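Local coordinates for protein alkylhalidase CmlS (Streptomyces venezuelae, PDB 3I3L) that is a flavin-dependent halogenase of chloramphenicol biosynthesis that holds its FAD through a covalent flavin-aspartate bond, at residues Val196-Glu201 / Ser299-Val304; Arg475-Gly480 / Glu530-Tyr535; Leu77-Lys82 / Lys132-Glu137. One frame throughout, in Å; residues are numbered along the deposited sequence.

Contact 1: Val196-Glu201 / Ser299-Val304; sequences VRQYDE and SYDTEV
R197 lays its guanidinium flat on the ring of Y300, the two planes 15° apart and R197 CZ 4.0 Å from the ring centroid, an off-centre cation-pi stack. The arginine starts with CG anti to the backbone N (chi1 -176°) and runs on extended, which carries CD over the ring, 3.6 Å from the Y300 centroid as a CH-pi contact; the bend at chi3 (-60°) then lays NE and the charged group along the same face. Y199 rises beside Y300 in the same direction, its CE1 3.5 Å from Y300 CD2, with the rings set obliquely, and its hydroxyl lies at the guanidinium edge, a weak bond from R197 NH1. Beneath these side chains, strands 197-200 and 299-302 run antiparallel. Q198 N reaches D301 O at 2.9 Å in a nearly straight bond, the return bond from D301 N to Q198 O is more bent, and D200 N donates to S299 O at 2.9 Å. On the face of Q198 and D301 a water donates to both Q198 O and D301 OD1. Outside the pair, S186 O accepts from R197 NH1, and Y300 OH bonds D315 O and S186 OG. The stack, the bond to S186 O and the weak one to Y199 OH together probably limit the cation's rotation, and Y300, on strand 287-302, ties the pair to the backbone O of D315, an FAD-binding residue.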
loop_
_atom_site.group_PDB
_atom_site.type_symbol
_atom_site.label_atom_id
_atom_site.label_comp_id
_atom_site.label_asym_id
_atom_site.label_seq_id
_atom_site.Cartn_x
_atom_site.Cartn_y
_atom_site.Cartn_z
ATOM N N VAL A 196 -2.016 19.353 -10.242
ATOM C CA VAL A 196 -2.972 18.813 -9.314
ATOM C C VAL A 196 -2.290 18.032 -8.165
ATOM O O VAL A 196 -2.986 17.503 -7.313
ATOM C CB VAL A 196 -3.986 17.882 -10.051
ATOM C CG1 VAL A 196 -4.830 18.705 -11.011
ATOM C CG2 VAL A 196 -3.247 16.757 -10.796
ATOM N N ARG A 197 -0.955 17.973 -8.145
ATOM C CA ARG A 197 -0.239 17.362 -7.023
ATOM C C ARG A 197 -0.374 18.155 -5.684
ATOM O O ARG A 197 -0.195 19.378 -5.641
ATOM C CB ARG A 197 1.239 17.098 -7.362
ATOM C CG ARG A 197 1.998 16.351 -6.204
ATOM C CD ARG A 197 3.316 15.766 -6.667
ATOM N NE ARG A 197 3.186 14.799 -7.751
ATOM C CZ ARG A 197 4.210 14.313 -8.438
ATOM N NH1 ARG A 197 5.458 14.720 -8.175
ATOM N NH2 ARG A 197 4.014 13.344 -9.374
ATOM N N GLN A 198 -0.742 17.444 -4.618
ATOM C CA GLN A 198 -0.961 18.067 -3.291
ATOM C C GLN A 198 0.049 17.469 -2.323
ATOM O O GLN A 198 -0.145 16.371 -1.813
ATOM C CB GLN A 198 -2.404 17.897 -2.791
ATOM C CG GLN A 198 -3.430 18.122 -3.928
ATOM C CD GLN A 198 -4.865 17.589 -3.604
ATOM O OE1 GLN A 198 -5.044 16.448 -3.104
ATOM N NE2 GLN A 198 -5.873 18.401 -3.908
ATOM N N TYR A 199 1.182 18.159 -2.147
ATOM C CA TYR A 199 2.174 17.746 -1.188
ATOM C C TYR A 199 1.586 17.714 0.208
ATOM O O TYR A 199 0.710 18.494 0.534
ATOM C CB TYR A 199 3.421 18.608 -1.285
ATOM C CG TYR A 199 4.278 18.217 -2.473
ATOM C CD1 TYR A 199 5.130 17.115 -2.410
ATOM C CD2 TYR A 199 4.114 18.855 -3.678
ATOM C CE1 TYR A 199 5.902 16.737 -3.560
ATOM C CE2 TYR A 199 4.818 18.521 -4.798
ATOM C CZ TYR A 199 5.720 17.499 -4.753
ATOM O OH TYR A 199 6.402 17.196 -5.891
ATOM N N ASP A 200 2.016 16.770 1.002
ATOM C CA ASP A 200 1.551 16.745 2.381
ATOM C C ASP A 200 2.162 17.942 3.107
ATOM O O ASP A 200 3.312 18.293 2.895
ATOM C CB ASP A 200 1.993 15.493 3.095
ATOM C CG ASP A 200 1.243 15.300 4.407
ATOM O OD1 ASP A 200 0.070 14.927 4.339
ATOM O OD2 ASP A 200 1.816 15.569 5.487
ATOM N N GLU A 201 1.360 18.587 3.930
ATOM C CA GLU A 201 1.824 19.681 4.739
ATOM C C GLU A 201 3.005 19.308 5.628
ATOM O O GLU A 201 3.938 20.109 5.750
ATOM C CB GLU A 201 0.665 20.212 5.575
ATOM C CG GLU A 201 0.946 21.538 6.103
ATOM C CD GLU A 201 -0.272 22.159 6.767
ATOM O OE1 GLU A 201 -1.411 21.624 6.587
ATOM O OE2 GLU A 201 -0.074 23.207 7.426
ATOM N N SER A 299 5.542 12.713 1.002
ATOM C CA SER A 299 4.210 12.270 0.711
ATOM C C SER A 299 3.424 13.342 -0.060
ATOM O O SER A 299 3.651 14.504 0.161
ATOM C CB SER A 299 3.498 11.979 2.009
ATOM O OG SER A 299 4.073 10.875 2.709
ATOM N N TYR A 300 2.534 12.937 -0.963
ATOM C CA TYR A 300 1.582 13.808 -1.679
ATOM C C TYR A 300 0.534 12.905 -2.332
ATOM O O TYR A 300 0.818 11.730 -2.642
ATOM C CB TYR A 300 2.293 14.560 -2.819
ATOM C CG TYR A 300 3.075 13.669 -3.791
ATOM C CD1 TYR A 300 2.417 12.951 -4.809
ATOM C CD2 TYR A 300 4.464 13.501 -3.660
ATOM C CE1 TYR A 300 3.127 12.185 -5.717
ATOM C CE2 TYR A 300 5.208 12.702 -4.555
ATOM C CZ TYR A 300 4.521 12.041 -5.572
ATOM O OH TYR A 300 5.241 11.242 -6.397
ATOM N N ASP A 301 -0.676 13.424 -2.542
ATOM C CA ASP A 301 -1.580 12.763 -3.493
ATOM C C ASP A 301 -1.901 13.716 -4.613
ATOM O O ASP A 301 -1.074 14.614 -4.902
ATOM C CB ASP A 301 -2.854 12.186 -2.770
ATOM C CG ASP A 301 -3.645 13.247 -2.051
ATOM O OD1 ASP A 301 -3.129 14.382 -1.870
ATOM O OD2 ASP A 301 -4.777 12.944 -1.635
ATOM N N THR A 302 -3.081 13.550 -5.251
ATOM C CA THR A 302 -3.457 14.386 -6.434
ATOM C C THR A 302 -4.893 14.763 -6.213
ATOM O O THR A 302 -5.642 14.013 -5.631
ATOM C CB THR A 302 -3.584 13.609 -7.772
ATOM O OG1 THR A 302 -2.770 12.412 -7.796
ATOM C CG2 THR A 302 -3.322 14.441 -8.879
ATOM N N GLU A 303 -5.286 15.894 -6.766
ATOM C CA GLU A 303 -6.681 16.243 -6.826
ATOM C C GLU A 303 -7.404 15.266 -7.759
ATOM O O GLU A 303 -8.571 14.959 -7.530
ATOM C CB GLU A 303 -6.807 17.674 -7.364
ATOM C CG GLU A 303 -8.152 18.274 -7.282
ATOM C CD GLU A 303 -8.183 19.794 -7.648
ATOM O OE1 GLU A 303 -7.151 20.378 -8.103
ATOM O OE2 GLU A 303 -9.264 20.413 -7.431
ATOM N N VAL A 304 -6.704 14.789 -8.793
ATOM C CA VAL A 304 -7.291 13.963 -9.873
ATOM C C VAL A 304 -6.421 12.728 -10.154
ATOM O O VAL A 304 -5.312 12.853 -10.616
ATOM C CB VAL A 304 -7.507 14.809 -11.196
ATOM C CG1 VAL A 304 -8.340 14.039 -12.271
ATOM C CG2 VAL A 304 -8.273 16.149 -10.891
HETATM O O HOH W 1 -2.146 15.753 0.358
#

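Contact 2: Arg475-Gly480 / Glu530-Tyr535; sequences RFKWTG and EEEFGY
R475 grips E532 side-on, NE and NH1 both donating to the single oxygen OE1, at 2.9 Å from R475 NE and 2.8 Å from R475 NH1. OE1 lies close to the guanidinium plane, yet the carboxylate is turned 45° against it: NH1 uses the syn lone pair, whereas NE comes from above the carboxylate plane. The arginine is extended from CG to NE and runs alongside the glutamate, pointing the same way. E532 OE2 turns to the K477-W478 part of the strand, linked through a water to W478 N and resting 3.6 Å from K477 CG. One backbone bond, F476 N to F533 O at 2.9 Å, ties the strand to the link between helices 519-531 and 535-543. E532 leaves the first helix with positive phi, and G534 is the N-cap position of the second. Farther in, the F476 ring sends CE2 to within 3.5 Å of Y535 CA and takes F533 O at its edge, while L528, M559 and L538 supply neighbouring apolar surface. Without the carboxylate, as with an alanine here, the R475 guanidinium would probably lose its charged mate and be able to swing, and the water would lose an anchor. Within the C-terminal domain, strand 473-478 is thus joined to the interhelical link by an ion pair at the exposed R475 and by F476, whose backbone N bonds the link while its buried ring packs against Y535.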
loop_
_atom_site.group_PDB
_atom_site.type_symbol
_atom_site.label_atom_id
_atom_site.label_comp_id
_atom_site.label_asym_id
_atom_site.label_seq_id
_atom_site.Cartn_x
_atom_site.Cartn_y
_atom_site.Cartn_z
ATOM N N ARG A 475 -28.377 -5.689 20.511
ATOM C CA ARG A 475 -29.153 -4.807 19.643
ATOM C C ARG A 475 -28.316 -4.061 18.593
ATOM O O ARG A 475 -27.359 -3.379 18.962
ATOM C CB ARG A 475 -29.922 -3.804 20.516
ATOM C CG ARG A 475 -30.604 -2.690 19.741
ATOM C CD ARG A 475 -31.223 -1.703 20.702
ATOM N NE ARG A 475 -31.950 -0.630 20.026
ATOM C CZ ARG A 475 -32.322 0.493 20.648
ATOM N NH1 ARG A 475 -33.000 1.443 19.989
ATOM N NH2 ARG A 475 -32.005 0.681 21.936
ATOM N N PHE A 476 -28.685 -4.170 17.312
ATOM C CA PHE A 476 -28.018 -3.397 16.251
ATOM C C PHE A 476 -28.924 -2.274 15.780
ATOM O O PHE A 476 -30.122 -2.483 15.639
ATOM C CB PHE A 476 -27.681 -4.261 14.998
ATOM C CG PHE A 476 -26.404 -5.054 15.097
ATOM C CD1 PHE A 476 -25.187 -4.418 15.235
ATOM C CD2 PHE A 476 -26.424 -6.453 15.023
ATOM C CE1 PHE A 476 -23.995 -5.136 15.285
ATOM C CE2 PHE A 476 -25.254 -7.190 15.100
ATOM C CZ PHE A 476 -24.025 -6.527 15.221
ATOM N N LYS A 477 -28.340 -1.120 15.452
ATOM C CA LYS A 477 -29.032 -0.047 14.698
ATOM C C LYS A 477 -28.415 0.191 13.306
ATOM O O LYS A 477 -27.173 0.090 13.101
ATOM C CB LYS A 477 -28.930 1.259 15.460
ATOM C CG LYS A 477 -29.553 1.218 16.861
ATOM C CD LYS A 477 -29.507 2.678 17.451
ATOM C CE LYS A 477 -30.200 2.778 18.790
ATOM N NZ LYS A 477 -29.648 3.947 19.557
ATOM N N TRP A 478 -29.257 0.502 12.349
ATOM C CA TRP A 478 -28.783 0.806 10.998
ATOM C C TRP A 478 -28.740 2.328 10.846
ATOM O O TRP A 478 -29.532 3.041 11.479
ATOM C CB TRP A 478 -29.729 0.196 9.982
ATOM C CG TRP A 478 -29.396 0.350 8.546
ATOM C CD1 TRP A 478 -29.976 1.225 7.663
ATOM C CD2 TRP A 478 -28.440 -0.415 7.782
ATOM N NE1 TRP A 478 -29.424 1.051 6.419
ATOM C CE2 TRP A 478 -28.495 0.048 6.465
ATOM C CE3 TRP A 478 -27.574 -1.456 8.092
ATOM C CZ2 TRP A 478 -27.688 -0.479 5.446
ATOM C CZ3 TRP A 478 -26.782 -1.986 7.098
ATOM C CH2 TRP A 478 -26.845 -1.515 5.787
ATOM N N THR A 479 -27.814 2.809 10.023
ATOM C CA THR A 479 -27.634 4.254 9.807
ATOM C C THR A 479 -28.482 4.664 8.607
ATOM O O THR A 479 -28.239 4.219 7.474
ATOM C CB THR A 479 -26.145 4.646 9.579
ATOM O OG1 THR A 479 -25.329 4.158 10.664
ATOM C CG2 THR A 479 -25.985 6.182 9.497
ATOM N N GLY A 480 -29.494 5.496 8.873
ATOM C CA GLY A 480 -30.551 5.791 7.897
ATOM C C GLY A 480 -31.738 4.862 8.124
ATOM O O GLY A 480 -31.722 4.006 9.028
ATOM N N GLU A 530 -35.354 -1.791 10.925
ATOM C CA GLU A 530 -36.666 -1.656 11.544
ATOM C C GLU A 530 -36.797 -2.299 12.924
ATOM O O GLU A 530 -37.378 -1.717 13.787
ATOM C CB GLU A 530 -37.732 -2.179 10.573
ATOM C CG GLU A 530 -37.637 -1.460 9.198
ATOM C CD GLU A 530 -38.585 -2.028 8.150
ATOM O OE1 GLU A 530 -39.089 -3.163 8.324
ATOM O OE2 GLU A 530 -38.812 -1.340 7.133
ATOM N N GLU A 531 -36.223 -3.481 13.128
ATOM C CA GLU A 531 -36.503 -4.293 14.303
ATOM C C GLU A 531 -35.354 -4.226 15.267
ATOM O O GLU A 531 -35.516 -4.450 16.471
ATOM C CB GLU A 531 -36.745 -5.743 13.898
ATOM C CG GLU A 531 -37.620 -5.951 12.668
ATOM C CD GLU A 531 -37.589 -7.389 12.173
ATOM O OE1 GLU A 531 -38.166 -7.648 11.109
ATOM O OE2 GLU A 531 -36.982 -8.270 12.819
ATOM N N GLU A 532 -34.171 -3.922 14.735
ATOM C CA GLU A 532 -32.959 -3.754 15.552
ATOM C C GLU A 532 -32.557 -4.997 16.342
ATOM O O GLU A 532 -32.138 -4.902 17.496
ATOM C CB GLU A 532 -33.090 -2.510 16.434
ATOM C CG GLU A 532 -33.349 -1.196 15.597
ATOM C CD GLU A 532 -33.280 0.076 16.418
ATOM O OE1 GLU A 532 -33.496 0.015 17.655
ATOM O OE2 GLU A 532 -32.961 1.136 15.828
ATOM N N PHE A 533 -32.736 -6.171 15.734
ATOM C CA PHE A 533 -32.260 -7.404 16.340
ATOM C C PHE A 533 -30.741 -7.375 16.563
ATOM O O PHE A 533 -30.054 -6.461 16.103
ATOM C CB PHE A 533 -32.705 -8.662 15.578
ATOM C CG PHE A 533 -32.463 -8.632 14.111
ATOM C CD1 PHE A 533 -31.163 -8.739 13.600
ATOM C CD2 PHE A 533 -33.519 -8.555 13.212
ATOM C CE1 PHE A 533 -30.933 -8.710 12.255
ATOM C CE2 PHE A 533 -33.290 -8.549 11.827
ATOM C CZ PHE A 533 -31.986 -8.633 11.353
ATOM N N GLY A 534 -30.240 -8.367 17.296
ATOM C CA GLY A 534 -28.848 -8.435 17.686
ATOM C C GLY A 534 -27.982 -9.323 16.796
ATOM O O GLY A 534 -28.426 -9.834 15.752
ATOM N N TYR A 535 -26.748 -9.517 17.235
ATOM C CA TYR A 535 -25.760 -10.338 16.499
ATOM C C TYR A 535 -26.250 -11.758 16.176
ATOM O O TYR A 535 -26.183 -12.196 15.028
ATOM C CB TYR A 535 -24.480 -10.453 17.318
ATOM C CG TYR A 535 -23.378 -11.203 16.594
ATOM C CD1 TYR A 535 -22.879 -10.728 15.362
ATOM C CD2 TYR A 535 -22.806 -12.358 17.156
ATOM C CE1 TYR A 535 -21.858 -11.385 14.693
ATOM C CE2 TYR A 535 -21.784 -13.030 16.507
ATOM C CZ TYR A 535 -21.321 -12.536 15.275
ATOM O OH TYR A 535 -20.347 -13.183 14.614
HETATM O O HOH W 2 -32.096 0.914 12.991
#

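Contact 3: Leu77-Lys82 / Lys132-Glu137; sequences LGLQEK and KLLLDE
L79 pushes CD2 against the aliphatic part of E137, 3.3 Å from E137 CG and 3.6 Å from E137 CB, the two side chains sliding past each other in opposite directions. E137 CG stands anti to the backbone N (chi1 -178°), which sets the methylenes on the leucine, and a bend at chi2 (64°) turns the carboxylate toward K82. The K82 chain, bent at chi3, passes E137 OE1 with CD at 3.2 Å and presses CE on L133 CD2 at 3.4 Å, tight for two carbons; with L79 on E137 this makes the close-packed part. Other contacts are looser. L79 CD1 stands 4.5 Å from L134 CD2, where L40 and L74, from helices 33-44 and 68-76, add to the apolar surroundings of L79. On the partly exposed side, K82 NZ makes a long salt bridge to E137 OE1 at 3.9 Å, so charge attraction here is probably diffuse rather than directional. E137 OE2 has its firmer partner in R141, one turn on, and accepts from a water that also donates to G78 O. K132 and D136 pair along their own helix through NZ and OD2. G78 follows helix 68-76 with positive phi, and L79 leads into helix 80-86. This Schellman motif, with glycine at C' followed by a hydrophobic residue, joins helix 127-140 to the turn between helices 68-76 and 80-86 in the FAD-binding domain.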
loop_
_atom_site.group_PDB
_atom_site.type_symbol
_atom_site.label_atom_id
_atom_site.label_comp_id
_atom_site.label_asym_id
_atom_site.label_seq_id
_atom_site.Cartn_x
_atom_site.Cartn_y
_atom_site.Cartn_z
ATOM N N LEU A 77 -0.397 -12.856 -13.644
ATOM C CA LEU A 77 -0.008 -12.337 -14.941
ATOM C C LEU A 77 1.023 -13.266 -15.596
ATOM O O LEU A 77 1.531 -12.944 -16.673
ATOM C CB LEU A 77 0.625 -10.946 -14.831
ATOM C CG LEU A 77 -0.315 -9.748 -14.580
ATOM C CD1 LEU A 77 0.515 -8.476 -14.251
ATOM C CD2 LEU A 77 -1.244 -9.533 -15.776
ATOM N N GLY A 78 1.366 -14.374 -14.922
ATOM C CA GLY A 78 2.158 -15.443 -15.566
ATOM C C GLY A 78 3.647 -15.394 -15.356
ATOM O O GLY A 78 4.413 -16.081 -16.031
ATOM N N LEU A 79 4.081 -14.649 -14.367
ATOM C CA LEU A 79 5.493 -14.464 -14.191
ATOM C C LEU A 79 6.174 -15.401 -13.175
ATOM O O LEU A 79 7.384 -15.278 -12.901
ATOM C CB LEU A 79 5.720 -13.003 -13.859
ATOM C CG LEU A 79 5.486 -12.186 -15.142
ATOM C CD1 LEU A 79 4.813 -10.914 -14.792
ATOM C CD2 LEU A 79 6.752 -11.935 -15.772
ATOM N N GLN A 80 5.393 -16.311 -12.613
ATOM C CA GLN A 80 5.886 -17.166 -11.500
ATOM C C GLN A 80 7.213 -17.896 -11.759
ATOM O O GLN A 80 8.093 -17.931 -10.894
ATOM C CB GLN A 80 4.856 -18.177 -11.064
ATOM C CG GLN A 80 5.116 -18.602 -9.693
ATOM C CD GLN A 80 5.170 -17.408 -8.745
ATOM O OE1 GLN A 80 4.169 -16.693 -8.547
ATOM N NE2 GLN A 80 6.339 -17.203 -8.130
ATOM N N GLU A 81 7.333 -18.501 -12.931
ATOM C CA GLU A 81 8.524 -19.271 -13.256
ATOM C C GLU A 81 9.720 -18.347 -13.416
ATOM O O GLU A 81 10.754 -18.617 -12.841
ATOM C CB GLU A 81 8.307 -20.041 -14.557
ATOM C CG GLU A 81 7.329 -21.184 -14.433
ATOM C CD GLU A 81 7.625 -22.242 -15.469
ATOM O OE1 GLU A 81 7.322 -21.990 -16.671
ATOM O OE2 GLU A 81 8.187 -23.306 -15.076
ATOM N N LYS A 82 9.583 -17.256 -14.190
ATOM C CA LYS A 82 10.670 -16.292 -14.320
ATOM C C LYS A 82 11.112 -15.765 -12.948
ATOM O O LYS A 82 12.315 -15.631 -12.672
ATOM C CB LYS A 82 10.334 -15.161 -15.306
ATOM C CG LYS A 82 10.722 -15.493 -16.804
ATOM C CD LYS A 82 10.567 -14.308 -17.769
ATOM C CE LYS A 82 11.927 -13.515 -18.034
ATOM N NZ LYS A 82 11.806 -11.996 -18.487
ATOM N N LYS A 132 13.764 -4.585 -14.868
ATOM C CA LYS A 132 14.136 -5.005 -16.208
ATOM C C LYS A 132 13.511 -6.344 -16.588
ATOM O O LYS A 132 13.252 -6.603 -17.749
ATOM C CB LYS A 132 15.654 -5.061 -16.364
ATOM C CG LYS A 132 16.098 -5.659 -17.694
ATOM C CD LYS A 132 17.609 -5.477 -17.924
ATOM C CE LYS A 132 18.120 -6.497 -18.970
ATOM N NZ LYS A 132 17.717 -6.098 -20.331
ATOM N N LEU A 133 13.261 -7.180 -15.598
ATOM C CA LEU A 133 12.636 -8.479 -15.802
ATOM C C LEU A 133 11.163 -8.311 -16.256
ATOM O O LEU A 133 10.731 -8.952 -17.184
ATOM C CB LEU A 133 12.737 -9.297 -14.504
ATOM C CG LEU A 133 12.264 -10.739 -14.255
ATOM C CD1 LEU A 133 10.778 -10.862 -14.187
ATOM C CD2 LEU A 133 12.822 -11.709 -15.287
ATOM N N LEU A 134 10.425 -7.421 -15.603
ATOM C CA LEU A 134 9.078 -7.072 -15.997
ATOM C C LEU A 134 9.007 -6.483 -17.384
ATOM O O LEU A 134 8.107 -6.828 -18.184
ATOM C CB LEU A 134 8.495 -6.052 -15.035
ATOM C CG LEU A 134 8.340 -6.439 -13.566
ATOM C CD1 LEU A 134 7.417 -5.404 -12.832
ATOM C CD2 LEU A 134 7.743 -7.824 -13.415
ATOM N N LEU A 135 9.932 -5.594 -17.682
ATOM C CA LEU A 135 9.879 -4.902 -18.941
ATOM C C LEU A 135 10.190 -5.855 -20.123
ATOM O O LEU A 135 9.561 -5.777 -21.163
ATOM C CB LEU A 135 10.820 -3.674 -18.929
ATOM C CG LEU A 135 10.523 -2.660 -20.054
ATOM C CD1 LEU A 135 8.998 -2.218 -20.020
ATOM C CD2 LEU A 135 11.446 -1.455 -19.967
ATOM N N ASP A 136 11.183 -6.719 -19.943
ATOM C CA ASP A 136 11.549 -7.745 -20.911
ATOM C C ASP A 136 10.426 -8.741 -21.064
ATOM O O ASP A 136 10.149 -9.200 -22.144
ATOM C CB ASP A 136 12.832 -8.458 -20.449
ATOM C CG ASP A 136 14.054 -7.606 -20.622
ATOM O OD1 ASP A 136 13.949 -6.501 -21.177
ATOM O OD2 ASP A 136 15.153 -8.023 -20.180
ATOM N N GLU A 137 9.766 -9.094 -19.967
ATOM C CA GLU A 137 8.560 -9.885 -20.127
ATOM C C GLU A 137 7.550 -9.193 -21.055
ATOM O O GLU A 137 7.024 -9.835 -21.976
ATOM C CB GLU A 137 7.956 -10.280 -18.780
ATOM C CG GLU A 137 6.753 -11.123 -18.939
ATOM C CD GLU A 137 7.068 -12.451 -19.595
ATOM O OE1 GLU A 137 8.178 -12.968 -19.341
ATOM O OE2 GLU A 137 6.182 -12.974 -20.333
HETATM O O HOH W 3 5.089 -15.546 -19.043
#

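How the contacts relate
Contacts 1 and 3 both belong to the FAD-binding domain and approach the cofactor from different parts of it: the side chain of Y300 in contact 1 and that of L134 in contact 3 each lie about 8 Å from the bound FAD, although the centres of the two contacts are 32 Å apart. The side chain of Y300 is also about 7 Å from that of D297, the covalent flavin ligand, and the side chain of L134 about 7 Å from those of R127 and V328. Contact 2 sits in the C-terminal domain, away from the annotated sites, with its centre 39 Å from that of contact 1 and 50 Å from that of contact 3. None touches another, and along the chain they close in the order 3, 1, 2.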